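Local coordinates for protein (hdlp (histone deacetylase-like protein)) (Aquifex aeolicus, PDB 1C3P) that probably removes acetyl groups as a zinc-dependent deacetylase of the histone deacetylase family, and is linked to acetoin degradation, at residues N272-R283 against R304-L313. Numbering follows the deposited sequence.
Sequences NVAFLKAFNIVR and RAWTLIWCEL
Phe275 and Phe279, one helical turn apart, carry the apolar part of the contact with Ile309. Ile309 CD1 lies over one face of the Phe279 ring in a CH-pi contact, 4.2 Å from the ring centroid, while Arg283 CD lies over the rim of the opposite face and Leu313 CD2 meets the edge, 3.4 Å from Phe279 CZ. CG anti to the backbone N (chi1 174°) brings Phe275 CE2 within 3.6 Å of Ile309 CG1. Leu308 CD1 packs on Asn272 CB at 3.5 Å. Helix 272-286 makes the beta-alpha-beta crossover from strand 250-254 to its parallel neighbour 290-292, and helix 299-314 follows that strand; the axes of segments 272-283 and 304-313 run 38° from parallel, 9.4 Å apart at closest approach. At their C-terminal ends, Glu312 fits as a knob among Leu276, Phe279, Asn280 and Arg283, its CG 3.8 Å from Leu276 CD2. Glu312 OE1 lies in the guanidinium plane of Arg283 and accepts a salt bridge from NH1 (3.0 Å) on its anti side, NH1 standing 24° out of the carboxylate plane. Arg283 NH1 also bonds weakly to Asn280 OD1, and NH2 pairs with Glu288. Replacing Glu312 by alanine is likely to leave NH1 with only that weak bond within the two segments and open a gap beside Leu276. Asn272 OD1 lies over one face of the Arg304 guanidinium, whose NH1 is hydrogen-bonded to Thr350 O.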
loop_
_atom_site.group_PDB
_atom_site.type_symbol
_atom_site.label_atom_id
_atom_site.label_comp_id
_atom_site.label_asym_id
_atom_site.label_seq_id
_atom_site.Cartn_x
_atom_site.Cartn_y
_atom_site.Cartn_z
ATOM N N ASN A 272 4.468 14.650 -4.205
ATOM C CA ASN A 272 5.357 13.562 -3.747
ATOM C C ASN A 272 6.053 13.987 -2.474
ATOM O O ASN A 272 6.448 13.150 -1.665
ATOM C CB ASN A 272 6.527 13.279 -4.696
ATOM C CG ASN A 272 6.122 12.710 -6.000
ATOM O OD1 ASN A 272 6.956 12.620 -6.910
ATOM N ND2 ASN A 272 4.863 12.294 -6.120
ATOM N N VAL A 273 6.291 15.290 -2.354
ATOM C CA VAL A 273 6.976 15.820 -1.184
ATOM C C VAL A 273 6.112 15.761 0.070
ATOM O O VAL A 273 6.622 15.563 1.160
ATOM C CB VAL A 273 7.472 17.249 -1.448
ATOM C CG1 VAL A 273 8.035 17.853 -0.183
ATOM C CG2 VAL A 273 8.582 17.196 -2.505
ATOM N N ALA A 274 4.801 15.920 -0.080
ATOM C CA ALA A 274 3.928 15.805 1.079
ATOM C C ALA A 274 3.843 14.305 1.429
ATOM O O ALA A 274 3.728 13.940 2.602
ATOM C CB ALA A 274 2.538 16.372 0.751
ATOM N N PHE A 275 3.899 13.449 0.402
ATOM C CA PHE A 275 3.854 11.992 0.582
ATOM C C PHE A 275 5.052 11.599 1.443
ATOM O O PHE A 275 4.941 10.814 2.394
ATOM C CB PHE A 275 3.935 11.312 -0.792
ATOM C CG PHE A 275 4.030 9.812 -0.748
ATOM C CD1 PHE A 275 2.940 9.029 -0.394
ATOM C CD2 PHE A 275 5.215 9.184 -1.119
ATOM C CE1 PHE A 275 3.029 7.633 -0.415
ATOM C CE2 PHE A 275 5.320 7.793 -1.144
ATOM C CZ PHE A 275 4.223 7.019 -0.793
ATOM N N LEU A 276 6.195 12.183 1.111
ATOM C CA LEU A 276 7.433 11.927 1.828
ATOM C C LEU A 276 7.327 12.465 3.259
ATOM O O LEU A 276 7.729 11.789 4.211
ATOM C CB LEU A 276 8.598 12.580 1.065
ATOM C CG LEU A 276 10.043 12.270 1.489
ATOM C CD1 LEU A 276 10.999 13.144 0.678
ATOM C CD2 LEU A 276 10.243 12.546 2.949
ATOM N N LYS A 277 6.797 13.675 3.430
ATOM C CA LYS A 277 6.663 14.205 4.781
ATOM C C LYS A 277 5.738 13.372 5.646
ATOM O O LYS A 277 5.955 13.237 6.850
ATOM C CB LYS A 277 6.162 15.649 4.778
ATOM C CG LYS A 277 7.223 16.650 4.458
ATOM C CD LYS A 277 6.837 18.009 5.015
ATOM C CE LYS A 277 6.680 17.945 6.529
ATOM N NZ LYS A 277 6.340 19.272 7.103
ATOM N N ALA A 278 4.699 12.812 5.032
ATOM C CA ALA A 278 3.743 11.983 5.772
ATOM C C ALA A 278 4.486 10.785 6.366
ATOM O O ALA A 278 4.318 10.418 7.538
ATOM C CB ALA A 278 2.625 11.495 4.818
ATOM N N PHE A 279 5.316 10.174 5.535
ATOM C CA PHE A 279 6.122 9.029 5.944
ATOM C C PHE A 279 6.996 9.391 7.154
ATOM O O PHE A 279 7.077 8.642 8.137
ATOM C CB PHE A 279 7.008 8.611 4.763
ATOM C CG PHE A 279 8.023 7.560 5.102
ATOM C CD1 PHE A 279 7.627 6.258 5.413
ATOM C CD2 PHE A 279 9.380 7.862 5.075
ATOM C CE1 PHE A 279 8.586 5.268 5.688
ATOM C CE2 PHE A 279 10.340 6.883 5.345
ATOM C CZ PHE A 279 9.944 5.584 5.650
ATOM N N ASN A 280 7.650 10.544 7.077
ATOM C CA ASN A 280 8.513 10.978 8.162
ATOM C C ASN A 280 7.769 11.389 9.419
ATOM O O ASN A 280 8.285 11.244 10.527
ATOM C CB ASN A 280 9.445 12.094 7.680
ATOM C CG ASN A 280 10.460 11.587 6.667
ATOM O OD1 ASN A 280 10.960 10.468 6.791
ATOM N ND2 ASN A 280 10.793 12.414 5.687
ATOM N N ILE A 281 6.553 11.891 9.249
ATOM C CA ILE A 281 5.731 12.260 10.393
ATOM C C ILE A 281 5.368 10.998 11.186
ATOM O O ILE A 281 5.321 11.020 12.418
ATOM C CB ILE A 281 4.425 12.943 9.949
ATOM C CG1 ILE A 281 4.719 14.343 9.413
ATOM C CG2 ILE A 281 3.455 13.007 11.108
ATOM C CD1 ILE A 281 3.475 15.064 8.901
ATOM N N VAL A 282 5.091 9.903 10.484
ATOM C CA VAL A 282 4.734 8.659 11.166
ATOM C C VAL A 282 5.938 8.175 11.971
ATOM O O VAL A 282 5.814 7.776 13.133
ATOM C CB VAL A 282 4.303 7.555 10.170
ATOM C CG1 VAL A 282 4.228 6.218 10.891
ATOM C CG2 VAL A 282 2.924 7.889 9.590
ATOM N N ARG A 283 7.109 8.241 11.355
ATOM C CA ARG A 283 8.324 7.804 12.031
ATOM C C ARG A 283 8.659 8.663 13.251
ATOM O O ARG A 283 9.204 8.161 14.234
ATOM C CB ARG A 283 9.485 7.810 11.049
ATOM C CG ARG A 283 9.325 6.800 9.913
ATOM C CD ARG A 283 10.347 7.039 8.828
ATOM N NE ARG A 283 11.698 6.709 9.254
ATOM C CZ ARG A 283 12.792 7.257 8.742
ATOM N NH1 ARG A 283 12.692 8.174 7.784
ATOM N NH2 ARG A 283 13.984 6.877 9.176
ATOM N N ARG A 304 8.786 7.880 -8.985
ATOM C CA ARG A 304 9.446 8.978 -8.309
ATOM C C ARG A 304 9.141 9.021 -6.819
ATOM O O ARG A 304 10.030 9.278 -6.006
ATOM C CB ARG A 304 9.058 10.333 -8.949
ATOM C CG ARG A 304 9.452 10.534 -10.429
ATOM C CD ARG A 304 9.196 12.003 -10.844
ATOM N NE ARG A 304 7.872 12.426 -10.414
ATOM C CZ ARG A 304 7.502 13.679 -10.171
ATOM N NH1 ARG A 304 8.356 14.695 -10.312
ATOM N NH2 ARG A 304 6.268 13.913 -9.753
ATOM N N ALA A 305 7.888 8.755 -6.454
ATOM C CA ALA A 305 7.500 8.814 -5.050
ATOM C C ALA A 305 8.161 7.753 -4.194
ATOM O O ALA A 305 8.666 8.052 -3.112
ATOM C CB ALA A 305 5.950 8.742 -4.920
ATOM N N TRP A 306 8.158 6.504 -4.651
ATOM C CA TRP A 306 8.812 5.479 -3.861
ATOM C C TRP A 306 10.309 5.714 -3.855
ATOM O O TRP A 306 10.998 5.305 -2.924
ATOM C CB TRP A 306 8.493 4.075 -4.370
ATOM C CG TRP A 306 7.151 3.580 -3.881
ATOM C CD1 TRP A 306 6.442 4.055 -2.818
ATOM C CD2 TRP A 306 6.406 2.474 -4.398
ATOM N NE1 TRP A 306 5.298 3.313 -2.637
ATOM C CE2 TRP A 306 5.253 2.336 -3.593
ATOM C CE3 TRP A 306 6.601 1.583 -5.464
ATOM C CZ2 TRP A 306 4.296 1.338 -3.824
ATOM C CZ3 TRP A 306 5.652 0.594 -5.694
ATOM C CH2 TRP A 306 4.511 0.481 -4.873
ATOM N N THR A 307 10.820 6.368 -4.891
ATOM C CA THR A 307 12.247 6.649 -4.911
ATOM C C THR A 307 12.545 7.603 -3.753
ATOM O O THR A 307 13.552 7.444 -3.069
ATOM C CB THR A 307 12.685 7.232 -6.281
ATOM O OG1 THR A 307 12.672 6.177 -7.254
ATOM C CG2 THR A 307 14.088 7.833 -6.204
ATOM N N LEU A 308 11.668 8.580 -3.511
ATOM C CA LEU A 308 11.877 9.488 -2.381
ATOM C C LEU A 308 11.918 8.688 -1.074
ATOM O O LEU A 308 12.739 8.948 -0.179
ATOM C CB LEU A 308 10.766 10.547 -2.303
ATOM C CG LEU A 308 10.700 11.573 -3.438
ATOM C CD1 LEU A 308 9.609 12.629 -3.154
ATOM C CD2 LEU A 308 12.075 12.246 -3.561
ATOM N N ILE A 309 11.028 7.708 -0.956
ATOM C CA ILE A 309 10.997 6.882 0.242
ATOM C C ILE A 309 12.301 6.102 0.372
ATOM O O ILE A 309 12.872 6.013 1.460
ATOM C CB ILE A 309 9.850 5.851 0.204
ATOM C CG1 ILE A 309 8.496 6.561 0.165
ATOM C CG2 ILE A 309 9.948 4.939 1.416
ATOM C CD1 ILE A 309 8.225 7.418 1.385
ATOM N N TRP A 310 12.776 5.529 -0.730
ATOM C CA TRP A 310 14.012 4.746 -0.651
ATOM C C TRP A 310 15.197 5.638 -0.257
ATOM O O TRP A 310 16.025 5.253 0.577
ATOM C CB TRP A 310 14.284 4.036 -1.975
ATOM C CG TRP A 310 15.536 3.236 -1.943
ATOM C CD1 TRP A 310 16.659 3.453 -2.688
ATOM C CD2 TRP A 310 15.850 2.156 -1.043
ATOM N NE1 TRP A 310 17.654 2.583 -2.305
ATOM C CE2 TRP A 310 17.185 1.777 -1.299
ATOM C CE3 TRP A 310 15.135 1.474 -0.047
ATOM C CZ2 TRP A 310 17.820 0.748 -0.595
ATOM C CZ3 TRP A 310 15.762 0.454 0.654
ATOM C CH2 TRP A 310 17.095 0.099 0.376
ATOM N N CYS A 311 15.267 6.832 -0.841
ATOM C CA CYS A 311 16.337 7.766 -0.508
ATOM C C CYS A 311 16.305 8.137 0.977
ATOM O O CYS A 311 17.352 8.180 1.613
ATOM C CB CYS A 311 16.261 9.029 -1.389
ATOM S SG CYS A 311 16.761 8.797 -3.131
ATOM N N GLU A 312 15.115 8.388 1.537
ATOM C CA GLU A 312 14.993 8.720 2.973
ATOM C C GLU A 312 15.519 7.578 3.845
ATOM O O GLU A 312 16.318 7.784 4.761
ATOM C CB GLU A 312 13.530 8.921 3.386
ATOM C CG GLU A 312 13.156 10.266 3.975
ATOM C CD GLU A 312 14.079 10.753 5.076
ATOM O OE1 GLU A 312 14.287 10.051 6.091
ATOM O OE2 GLU A 312 14.596 11.873 4.917
ATOM N N LEU A 313 15.037 6.367 3.580
ATOM C CA LEU A 313 15.442 5.197 4.363
ATOM C C LEU A 313 16.922 4.867 4.218
ATOM O O LEU A 313 17.593 4.582 5.211
ATOM C CB LEU A 313 14.635 3.965 3.948
ATOM C CG LEU A 313 13.136 3.929 4.244
ATOM C CD1 LEU A 313 12.549 2.661 3.646
ATOM C CD2 LEU A 313 12.907 3.970 5.741
HETATM O O HOH W 1 3.781 12.850 -8.287
#